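2,3-dihydroxybenzoate-AMP ligase (Bacillus subtilis, PDB 1MDB) belongs to the ANL superfamily of AMP-binding enzymes, pairing a large N-terminal domain with a small C-terminal one, and here holds AMP and 2,3-dihydroxy-benzoic acid. Local coordinates at residues 334-339 against 361-366; 503-508 against 530-535; 254-259 against 265-270; 119-124 against 197-202. All coordinates share one frame; numbering follows the deposited sequence.

Contact 1 (334-339 against 361-366); sequences EGLVNY and DESRVW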
# COMPACT_ATOMS: atom_id res chain seq x y z
N GLU A 334 -3.19 -8.14 -2.70
CA GLU A 334 -3.82 -9.37 -3.16
C GLU A 334 -5.22 -9.53 -2.60
O GLU A 334 -6.05 -10.23 -3.18
CB GLU A 334 -3.00 -10.60 -2.78
CG GLU A 334 -1.82 -10.87 -3.66
CD GLU A 334 -0.61 -10.04 -3.29
OE1 GLU A 334 -0.64 -9.37 -2.23
OE2 GLU A 334 0.37 -10.06 -4.06
N GLY A 335 -5.48 -8.91 -1.45
CA GLY A 335 -6.80 -9.04 -0.86
C GLY A 335 -6.92 -8.62 0.58
O GLY A 335 -7.06 -7.43 0.89
N LEU A 336 -6.86 -9.62 1.46
CA LEU A 336 -6.99 -9.44 2.89
C LEU A 336 -6.43 -8.18 3.54
O LEU A 336 -5.28 -7.81 3.33
CB LEU A 336 -6.39 -10.66 3.61
CG LEU A 336 -6.55 -10.64 5.14
CD1 LEU A 336 -8.04 -10.69 5.48
CD2 LEU A 336 -5.83 -11.83 5.77
N VAL A 337 -7.27 -7.54 4.35
CA VAL A 337 -6.87 -6.35 5.09
C VAL A 337 -7.33 -6.51 6.53
O VAL A 337 -8.50 -6.81 6.79
CB VAL A 337 -7.48 -5.07 4.50
CG1 VAL A 337 -7.12 -3.88 5.38
CG2 VAL A 337 -6.98 -4.84 3.08
N ASN A 338 -6.40 -6.31 7.47
CA ASN A 338 -6.68 -6.43 8.89
C ASN A 338 -6.49 -5.10 9.61
O ASN A 338 -5.54 -4.36 9.33
CB ASN A 338 -5.73 -7.46 9.53
CG ASN A 338 -5.78 -8.80 8.84
OD1 ASN A 338 -6.73 -9.56 9.03
ND2 ASN A 338 -4.76 -9.09 8.04
N TYR A 339 -7.38 -4.80 10.56
CA TYR A 339 -7.28 -3.55 11.32
C TYR A 339 -7.52 -3.76 12.80
O TYR A 339 -8.29 -4.62 13.20
CB TYR A 339 -8.34 -2.52 10.89
CG TYR A 339 -8.44 -2.11 9.44
CD1 TYR A 339 -9.15 -2.88 8.52
CD2 TYR A 339 -7.89 -0.90 9.00
CE1 TYR A 339 -9.33 -2.45 7.20
CE2 TYR A 339 -8.06 -0.46 7.69
CZ TYR A 339 -8.78 -1.23 6.80
OH TYR A 339 -8.97 -0.79 5.51
N ASP A 361 -13.83 -13.31 5.56
CA ASP A 361 -12.40 -13.50 5.33
C ASP A 361 -11.99 -14.79 6.05
O ASP A 361 -12.25 -14.95 7.23
CB ASP A 361 -11.57 -12.34 5.91
CG ASP A 361 -11.42 -11.17 4.94
OD1 ASP A 361 -11.15 -11.41 3.75
OD2 ASP A 361 -11.56 -10.01 5.38
N GLU A 362 -11.37 -15.71 5.33
CA GLU A 362 -10.91 -16.96 5.92
C GLU A 362 -9.40 -16.93 6.09
O GLU A 362 -8.66 -16.64 5.14
CB GLU A 362 -11.29 -18.13 5.02
CG GLU A 362 -12.73 -18.55 5.11
CD GLU A 362 -13.08 -19.56 4.04
OE1 GLU A 362 -13.36 -19.13 2.89
OE2 GLU A 362 -13.07 -20.77 4.34
N SER A 363 -8.93 -17.22 7.30
CA SER A 363 -7.51 -17.23 7.58
C SER A 363 -7.05 -18.58 8.12
O SER A 363 -7.74 -19.21 8.92
CB SER A 363 -7.15 -16.13 8.58
OG SER A 363 -7.24 -14.84 7.99
N ARG A 364 -5.87 -19.01 7.68
CA ARG A 364 -5.31 -20.26 8.15
C ARG A 364 -3.82 -20.10 8.39
O ARG A 364 -3.13 -19.42 7.62
CB ARG A 364 -5.61 -21.39 7.17
CG ARG A 364 -7.11 -21.63 7.06
CD ARG A 364 -7.49 -22.94 6.41
NE ARG A 364 -8.95 -23.09 6.39
CZ ARG A 364 -9.59 -24.15 5.90
NH1 ARG A 364 -8.91 -25.16 5.38
NH2 ARG A 364 -10.92 -24.18 5.93
N VAL A 365 -3.34 -20.69 9.48
CA VAL A 365 -1.93 -20.63 9.84
C VAL A 365 -1.35 -22.04 9.73
O VAL A 365 -1.57 -22.89 10.60
CB VAL A 365 -1.75 -20.13 11.29
CG1 VAL A 365 -0.28 -20.13 11.66
CG2 VAL A 365 -2.32 -18.73 11.42
N TRP A 366 -0.61 -22.28 8.65
CA TRP A 366 -0.01 -23.59 8.41
C TRP A 366 1.47 -23.67 8.76
O TRP A 366 2.14 -22.66 8.96
CB TRP A 366 -0.17 -23.99 6.95
CG TRP A 366 -1.55 -24.39 6.56
CD1 TRP A 366 -2.62 -24.56 7.39
CD2 TRP A 366 -2.00 -24.70 5.25
NE1 TRP A 366 -3.72 -24.96 6.67
CE2 TRP A 366 -3.36 -25.06 5.34
CE3 TRP A 366 -1.38 -24.72 3.99
CZ2 TRP A 366 -4.12 -25.43 4.23
CZ3 TRP A 366 -2.14 -25.08 2.88
CH2 TRP A 366 -3.49 -25.43 3.01
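A small contact of leucine methyls with polar side chains joins two sheets of the large AMP-binding domain: Leu336, next to Val337 of the mixed sheet, reaches Asp361, just before strand 362-366, and Ser363 within it, this being the edge strand of a four-stranded antiparallel sheet. The backbones stay apart, with the CA atoms of Leu336 and Asp361 7.2 Å from each other. Leu336 spans the gap with CG anti to its backbone N (chi1 -176°) and divides its two branches between the partners. CD1 sits over the flat face of the Asp361 carboxylate, 3.5 Å from Asp361 CG and almost evenly spaced from its two oxygens. That carboxylate is also hydrogen-bonded through OD2 to Tyr387 OH and to the backbone N of Ser358. Tyr387 OH also bonds to Val337 N, so one hydroxyl ties both segments together. Pro356 and Thr383 pack against Leu336 as well. Val337, the next residue, lines the 2,3-dihydroxy-benzoic acid pocket; the Leu336 side chain is about 8 Å from that ligand. The second branch ends at Ser363, a hydroxyl that the contact buries without any polar partner in the model: Leu336 CD2 lies 4.0 Å from Ser363 OG.

Contact 2 (503-508 against 530-535); sequences PDRVEF and SEKLLA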
# COMPACT_ATOMS: atom_id res chain seq x y z
N PRO A 503 22.44 -9.19 17.44
CA PRO A 503 23.04 -8.93 16.13
C PRO A 503 24.53 -9.25 16.14
O PRO A 503 25.25 -8.83 17.04
CB PRO A 503 22.80 -7.44 15.91
CG PRO A 503 21.56 -7.16 16.73
CD PRO A 503 21.81 -7.97 17.98
N ASP A 504 25.00 -10.00 15.15
CA ASP A 504 26.42 -10.32 15.06
C ASP A 504 27.15 -9.07 14.59
O ASP A 504 28.30 -8.82 14.95
CB ASP A 504 26.67 -11.43 14.05
CG ASP A 504 26.15 -12.76 14.52
OD1 ASP A 504 26.71 -13.28 15.51
OD2 ASP A 504 25.20 -13.28 13.91
N ARG A 505 26.46 -8.28 13.78
CA ARG A 505 27.07 -7.07 13.24
C ARG A 505 26.13 -5.87 13.23
O ARG A 505 24.93 -6.01 13.03
CB ARG A 505 27.56 -7.37 11.83
CG ARG A 505 28.15 -6.19 11.10
CD ARG A 505 28.94 -6.65 9.90
NE ARG A 505 29.42 -5.53 9.11
CZ ARG A 505 30.42 -5.60 8.24
NH1 ARG A 505 31.05 -6.75 8.05
NH2 ARG A 505 30.78 -4.53 7.54
N VAL A 506 26.70 -4.69 13.46
CA VAL A 506 25.93 -3.45 13.49
C VAL A 506 26.41 -2.44 12.45
O VAL A 506 27.60 -2.10 12.41
CB VAL A 506 26.00 -2.79 14.88
CG1 VAL A 506 25.28 -1.45 14.85
CG2 VAL A 506 25.38 -3.71 15.93
N GLU A 507 25.49 -1.95 11.62
CA GLU A 507 25.83 -0.96 10.60
C GLU A 507 25.04 0.32 10.82
O GLU A 507 23.82 0.30 10.90
CB GLU A 507 25.51 -1.49 9.20
CG GLU A 507 26.43 -2.58 8.68
CD GLU A 507 27.85 -2.12 8.48
OE1 GLU A 507 28.05 -0.96 8.08
OE2 GLU A 507 28.78 -2.92 8.69
N PHE A 508 25.74 1.44 10.94
CA PHE A 508 25.06 2.71 11.14
C PHE A 508 24.90 3.43 9.81
O PHE A 508 25.84 3.54 9.02
CB PHE A 508 25.83 3.58 12.13
CG PHE A 508 25.88 3.00 13.51
CD1 PHE A 508 27.00 2.31 13.94
CD2 PHE A 508 24.78 3.10 14.36
CE1 PHE A 508 27.03 1.71 15.20
CE2 PHE A 508 24.79 2.50 15.62
CZ PHE A 508 25.92 1.80 16.04
N SER A 530 25.72 -7.89 2.06
CA SER A 530 26.35 -8.96 1.30
C SER A 530 27.50 -8.40 0.45
O SER A 530 28.54 -9.05 0.30
CB SER A 530 25.32 -9.64 0.39
OG SER A 530 25.85 -10.81 -0.19
N GLU A 531 27.30 -7.20 -0.09
CA GLU A 531 28.30 -6.53 -0.91
C GLU A 531 29.50 -6.10 -0.07
O GLU A 531 30.64 -6.22 -0.51
CB GLU A 531 27.70 -5.30 -1.60
CG GLU A 531 26.72 -5.61 -2.73
CD GLU A 531 25.82 -4.43 -3.07
OE1 GLU A 531 26.34 -3.29 -3.17
OE2 GLU A 531 24.60 -4.64 -3.24
N LYS A 532 29.25 -5.59 1.13
CA LYS A 532 30.34 -5.17 1.99
C LYS A 532 31.21 -6.37 2.33
O LYS A 532 32.43 -6.29 2.26
CB LYS A 532 29.80 -4.53 3.28
CG LYS A 532 29.14 -3.19 3.07
CD LYS A 532 28.79 -2.54 4.39
CE LYS A 532 28.18 -1.16 4.18
NZ LYS A 532 27.73 -0.52 5.45
N LEU A 533 30.58 -7.48 2.67
CA LEU A 533 31.32 -8.69 3.00
C LEU A 533 32.20 -9.12 1.83
O LEU A 533 33.36 -9.47 2.02
CB LEU A 533 30.37 -9.83 3.39
CG LEU A 533 29.60 -9.66 4.71
CD1 LEU A 533 28.80 -10.92 4.98
CD2 LEU A 533 30.58 -9.41 5.86
N LEU A 534 31.64 -9.09 0.62
CA LEU A 534 32.40 -9.47 -0.57
C LEU A 534 33.59 -8.55 -0.76
O LEU A 534 34.65 -8.98 -1.23
CB LEU A 534 31.51 -9.42 -1.82
CG LEU A 534 30.62 -10.64 -2.07
CD1 LEU A 534 29.76 -10.42 -3.30
CD2 LEU A 534 31.50 -11.87 -2.25
N ALA A 535 33.42 -7.27 -0.41
CA ALA A 535 34.47 -6.28 -0.53
C ALA A 535 35.72 -6.72 0.23
O ALA A 535 36.80 -6.17 0.03
CB ALA A 535 33.99 -4.94 -0.01
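At the edge of the Arg505 guanidinium, in its plane, lies Glu507 CD, while Leu533 CD2 and Lys532 CD of the facing helix approach the group obliquely. Arg505 grips side-on, with two nitrogens converging on a single oxygen: Arg505 NE is 2.7 Å from Glu507 OE2, and Arg505 NH2 is 2.8 Å from the same atom. NE uses the anti lone pair of OE2, whereas NH2 comes in on the syn side, tilted from the carboxylate plane; both bonds are clearly bent. The other oxygen serves the helix. Lys532 NZ meets Glu507 OE1 at 2.7 Å from above the carboxylate plane, 62° out of it, and completes a three-residue salt-bridge network. All this lies on the surface of the small C-terminal domain, where strand 505-508, an edge of a three-stranded sheet paired to strand 469-478, faces the last helix, 522-534, at an axis angle of 107°. With 12.3 Å between the axes, long side chains must bridge the gap. Lys532 is extended beyond CG, while Glu507 bends at chi2 (-65°), which brings its carboxylate back beside Arg505. The acid sits between two cations and probably screens them from each other. Leu533, also resting on Pro464, passes alongside Arg505 in the opposite direction, its CD2 3.5 Å from Arg505 NH1.

Contact 3 (254-259 against 265-270); sequences VLSPSP and FPLIER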
# COMPACT_ATOMS: atom_id res chain seq x y z
N VAL A 254 -7.36 15.31 1.28
CA VAL A 254 -6.39 16.39 1.16
C VAL A 254 -5.12 15.77 0.61
O VAL A 254 -4.63 14.77 1.15
CB VAL A 254 -6.04 17.03 2.51
CG1 VAL A 254 -5.05 18.15 2.30
CG2 VAL A 254 -7.30 17.52 3.20
N LEU A 255 -4.57 16.36 -0.44
CA LEU A 255 -3.36 15.80 -1.05
C LEU A 255 -2.07 16.47 -0.60
O LEU A 255 -1.88 17.67 -0.80
CB LEU A 255 -3.48 15.88 -2.58
CG LEU A 255 -4.77 15.25 -3.13
CD1 LEU A 255 -4.90 15.54 -4.61
CD2 LEU A 255 -4.75 13.76 -2.86
N SER A 256 -1.19 15.69 -0.00
CA SER A 256 0.09 16.21 0.45
C SER A 256 1.12 16.05 -0.65
O SER A 256 1.18 15.02 -1.32
CB SER A 256 0.56 15.48 1.72
OG SER A 256 1.77 16.03 2.19
N PRO A 257 1.95 17.09 -0.85
CA PRO A 257 3.03 17.17 -1.85
C PRO A 257 4.03 16.03 -1.68
O PRO A 257 4.62 15.55 -2.65
CB PRO A 257 3.67 18.52 -1.54
CG PRO A 257 2.53 19.33 -1.00
CD PRO A 257 1.84 18.35 -0.10
N SER A 258 4.22 15.63 -0.42
CA SER A 258 5.14 14.55 -0.09
C SER A 258 4.73 14.00 1.28
O SER A 258 3.83 14.53 1.92
CB SER A 258 6.58 15.07 -0.03
OG SER A 258 6.82 15.82 1.15
N PRO A 259 5.39 12.92 1.73
CA PRO A 259 5.04 12.34 3.04
C PRO A 259 5.62 13.12 4.22
O PRO A 259 5.14 12.99 5.34
CB PRO A 259 5.66 10.93 2.98
CG PRO A 259 5.91 10.68 1.52
CD PRO A 259 6.33 12.04 1.02
N PHE A 265 2.29 18.39 8.13
CA PHE A 265 1.86 19.07 9.35
C PHE A 265 1.04 20.34 9.09
O PHE A 265 -0.07 20.46 9.60
CB PHE A 265 3.06 19.37 10.25
CG PHE A 265 3.56 18.15 11.01
CD1 PHE A 265 3.28 16.87 10.55
CD2 PHE A 265 4.34 18.30 12.15
CE1 PHE A 265 3.76 15.74 11.22
CE2 PHE A 265 4.84 17.18 12.83
CZ PHE A 265 4.54 15.89 12.36
N PRO A 266 1.56 21.28 8.30
CA PRO A 266 0.78 22.50 8.04
C PRO A 266 -0.59 22.14 7.48
O PRO A 266 -1.60 22.73 7.85
CB PRO A 266 1.64 23.25 7.02
CG PRO A 266 3.03 22.82 7.37
CD PRO A 266 2.87 21.34 7.63
N LEU A 267 -0.62 21.15 6.60
CA LEU A 267 -1.85 20.68 5.98
C LEU A 267 -2.82 20.11 7.02
O LEU A 267 -4.03 20.28 6.92
CB LEU A 267 -1.53 19.60 4.93
CG LEU A 267 -1.64 19.88 3.43
CD1 LEU A 267 -1.84 21.37 3.14
CD2 LEU A 267 -0.41 19.34 2.75
N ILE A 268 -2.28 19.43 8.02
CA ILE A 268 -3.12 18.85 9.05
C ILE A 268 -3.77 19.96 9.87
O ILE A 268 -4.96 19.90 10.18
CB ILE A 268 -2.30 17.91 9.96
CG1 ILE A 268 -1.79 16.73 9.12
CG2 ILE A 268 -3.15 17.42 11.12
CD1 ILE A 268 -0.95 15.73 9.89
N GLU A 269 -2.99 20.97 10.22
CA GLU A 269 -3.52 22.09 11.00
C GLU A 269 -4.43 23.00 10.16
O GLU A 269 -5.51 23.38 10.60
CB GLU A 269 -2.38 22.91 11.60
CG GLU A 269 -2.79 24.32 12.00
CD GLU A 269 -1.76 25.02 12.86
OE1 GLU A 269 -0.55 24.86 12.60
OE2 GLU A 269 -2.17 25.73 13.80
N ARG A 270 -3.98 23.34 8.96
CA ARG A 270 -4.76 24.21 8.09
C ARG A 270 -6.08 23.57 7.66
O ARG A 270 -7.14 24.18 7.79
CB ARG A 270 -3.95 24.59 6.84
CG ARG A 270 -4.74 25.43 5.85
CD ARG A 270 -3.90 25.84 4.65
NE ARG A 270 -4.73 26.49 3.63
CZ ARG A 270 -4.26 27.05 2.52
NH1 ARG A 270 -2.96 27.05 2.25
NH2 ARG A 270 -5.10 27.61 1.66
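A beta-alpha-beta crossover of the large mixed sheet contains this contact: strand 252-255 runs through a short loop into helix 261-271, which leads on to the parallel strand 275-278, with strand 225-228 lying between the two. Within 265-270 it is Leu267 that touches 254-257, pointing at them from just past the middle of the helix. Its CG rests 4.0 Å from Val254 CG1, the two side chains crossing at a slant. Its CD2 reaches further, into the bend where the strand gives way to loop. There Pro257 meets it tip to tip, with 3.8 Å between Pro257 CD and Leu267 CD2. The same methyl lies 3.9 Å from Ser256 CA and within van der Waals range of Ser256 OG. Neither torsion of Leu267 is near a staggered value (chi1 -108°, chi2 11°), so its conformation as modelled is unusual. The loop has its own brace: Ser256 OG donates to Ser258 O at 2.6 Å, lying in the carbonyl plane. Ser258 OG is bonded in turn to Asp263 OD2, linking the loop to the helix start. Around the contact, Val254 pairs through its backbone with strand 225-228, and Leu255 bonds to Thr45 of strand 42-46 on the other flank. Ile268 packs on Leu227 of that sheet and on Trp286 of helix 280-292; the Trp286 ring also meets Phe265 edge-to-face.

Contact 4 (119-124 against 197-202); sequences EFAEAA and SKLIPR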
# COMPACT_ATOMS: atom_id res chain seq x y z
N GLU A 119 4.67 -3.47 -21.53
CA GLU A 119 4.79 -4.65 -22.39
C GLU A 119 3.82 -5.73 -21.93
O GLU A 119 2.92 -6.13 -22.65
CB GLU A 119 6.20 -5.22 -22.32
CG GLU A 119 7.06 -5.00 -23.54
CD GLU A 119 8.37 -5.76 -23.45
OE1 GLU A 119 8.32 -7.01 -23.41
OE2 GLU A 119 9.44 -5.12 -23.41
N PHE A 120 4.05 -6.21 -20.71
CA PHE A 120 3.23 -7.24 -20.10
C PHE A 120 1.74 -6.95 -20.25
O PHE A 120 1.00 -7.75 -20.82
CB PHE A 120 3.61 -7.36 -18.63
CG PHE A 120 3.03 -8.55 -17.93
CD1 PHE A 120 3.08 -9.81 -18.52
CD2 PHE A 120 2.50 -8.44 -16.66
CE1 PHE A 120 2.61 -10.94 -17.85
CE2 PHE A 120 2.03 -9.56 -15.97
CZ PHE A 120 2.08 -10.81 -16.56
N ALA A 121 1.30 -5.80 -19.76
CA ALA A 121 -0.10 -5.42 -19.86
C ALA A 121 -0.52 -5.00 -21.26
O ALA A 121 -1.71 -4.74 -21.51
CB ALA A 121 -0.40 -4.31 -18.86
N GLU A 122 0.44 -4.91 -22.18
CA GLU A 122 0.13 -4.51 -23.55
C GLU A 122 -0.67 -3.21 -23.48
O GLU A 122 -1.73 -3.08 -24.09
CB GLU A 122 -0.68 -5.61 -24.26
CG GLU A 122 0.13 -6.88 -24.55
CD GLU A 122 -0.74 -8.14 -24.70
OE1 GLU A 122 -1.71 -8.11 -25.47
OE2 GLU A 122 -0.44 -9.15 -24.04
N ALA A 123 -0.13 -2.26 -22.72
CA ALA A 123 -0.76 -0.96 -22.50
C ALA A 123 -1.05 -0.16 -23.76
O ALA A 123 -0.21 -0.07 -24.67
CB ALA A 123 0.10 -0.13 -21.55
N ALA A 124 -2.24 0.44 -23.80
CA ALA A 124 -2.66 1.27 -24.92
C ALA A 124 -2.28 2.72 -24.68
O ALA A 124 -2.28 3.54 -25.62
CB ALA A 124 -4.17 1.16 -25.11
N SER A 197 7.06 -6.95 -10.10
CA SER A 197 5.87 -7.28 -9.33
C SER A 197 4.86 -8.00 -10.22
O SER A 197 4.85 -7.79 -11.44
CB SER A 197 5.20 -6.01 -8.79
OG SER A 197 6.00 -5.35 -7.83
N LYS A 198 4.02 -8.82 -9.61
CA LYS A 198 2.98 -9.53 -10.35
C LYS A 198 1.83 -8.53 -10.48
O LYS A 198 1.72 -7.62 -9.66
CB LYS A 198 2.50 -10.74 -9.54
CG LYS A 198 3.61 -11.64 -9.03
CD LYS A 198 4.29 -12.37 -10.16
CE LYS A 198 5.42 -13.24 -9.63
NZ LYS A 198 5.78 -14.33 -10.59
N LEU A 199 0.99 -8.67 -11.50
CA LEU A 199 -0.15 -7.77 -11.66
C LEU A 199 -1.37 -8.42 -10.99
O LEU A 199 -1.57 -9.63 -11.09
CB LEU A 199 -0.41 -7.46 -13.14
CG LEU A 199 0.34 -6.24 -13.67
CD1 LEU A 199 1.81 -6.38 -13.37
CD2 LEU A 199 0.12 -6.08 -15.17
N ILE A 200 -2.17 -7.60 -10.31
CA ILE A 200 -3.34 -8.07 -9.57
C ILE A 200 -4.68 -7.55 -10.09
O ILE A 200 -5.00 -6.36 -9.96
CB ILE A 200 -3.19 -7.68 -8.09
CG1 ILE A 200 -1.99 -8.42 -7.48
CG2 ILE A 200 -4.48 -7.97 -7.31
CD1 ILE A 200 -1.48 -7.84 -6.17
N PRO A 201 -5.49 -8.43 -10.70
CA PRO A 201 -6.79 -7.99 -11.21
C PRO A 201 -7.80 -7.82 -10.07
O PRO A 201 -7.94 -8.71 -9.24
CB PRO A 201 -7.21 -9.15 -12.13
CG PRO A 201 -5.93 -9.79 -12.50
CD PRO A 201 -5.17 -9.77 -11.20
N ARG A 202 -8.47 -6.67 -10.03
CA ARG A 202 -9.51 -6.43 -9.01
C ARG A 202 -10.77 -6.02 -9.78
O ARG A 202 -10.70 -5.24 -10.73
CB ARG A 202 -9.10 -5.32 -8.03
CG ARG A 202 -7.86 -5.60 -7.17
CD ARG A 202 -7.94 -6.93 -6.41
NE ARG A 202 -8.94 -6.90 -5.34
CZ ARG A 202 -8.74 -6.38 -4.14
NH1 ARG A 202 -7.57 -5.84 -3.84
NH2 ARG A 202 -9.73 -6.38 -3.24
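Ala121 and Leu199 bring the two backbones closest, their CA atoms 8.5 Å apart, where the end of helix 111-120 approaches the first residue of strand 199-203. The helix closes in a Schellman motif: Glu122 takes a positive phi (51°), and within the turn Glu122 N bonds to Glu119 O at 2.8 Å. Phe120 points toward the strand; the Ala121 CB lies to the side yet comes near it. The strand belongs to a two-stranded antiparallel hairpin with 184-189, and the loop joining them, rich in serine, glycine and threonine, is consistent with the glycine-rich, P-loop-like motif of ANL enzymes. Leu199 follows that loop directly, with its side chain about 12 Å from the bound AMP. The contact itself is wholly apolar. A chi1 of -169° swings the Phe120 ring to the side of the carbonyl carbon; it runs past Leu199 in the opposite direction and presents its CD2-CE2 side. Both leucine methyls touch that side, though differently. Leu199 CD1 lies in the ring plane at the edge, 3.9 Å from Phe120 CD2, whereas Leu199 CD2 comes in obliquely. Beyond the contact, Tyr116, one helical turn earlier, meets the Phe120 ring with nearly parallel planes. Leu187 and Leu189 of the partner strand also pack on Leu199. The oblique methyl serves two partners: Leu199 CD2 is 3.7 Å from Phe120 CD2 and 4.1 Å from Ala121 CB.

Overall arrangement
Along the chain the contacts follow one another in the order 4, 3, 1, 2, each closing before the next opens. Contacts 4, 3 and 1 lie in the large AMP-binding domain; contact 2 belongs to the small C-terminal one, its centre 35 to 38 Å from the others. Contacts 1 and 3 reach the same nine-stranded sheet but sit on opposite sides of the chain's centre, 32 Å apart between centres. Contacts 1 and 4 touch, through Glu334 OE2 and Ile200 CD1 at 3.6 Å. Contact 1 joins two sheets, contacts 2 and 3 a strand to a helix, and contact 4 a helix end to a hairpin; only contact 1 holds a residue, Val337, of the 2,3-dihydroxy-benzoic acid pocket.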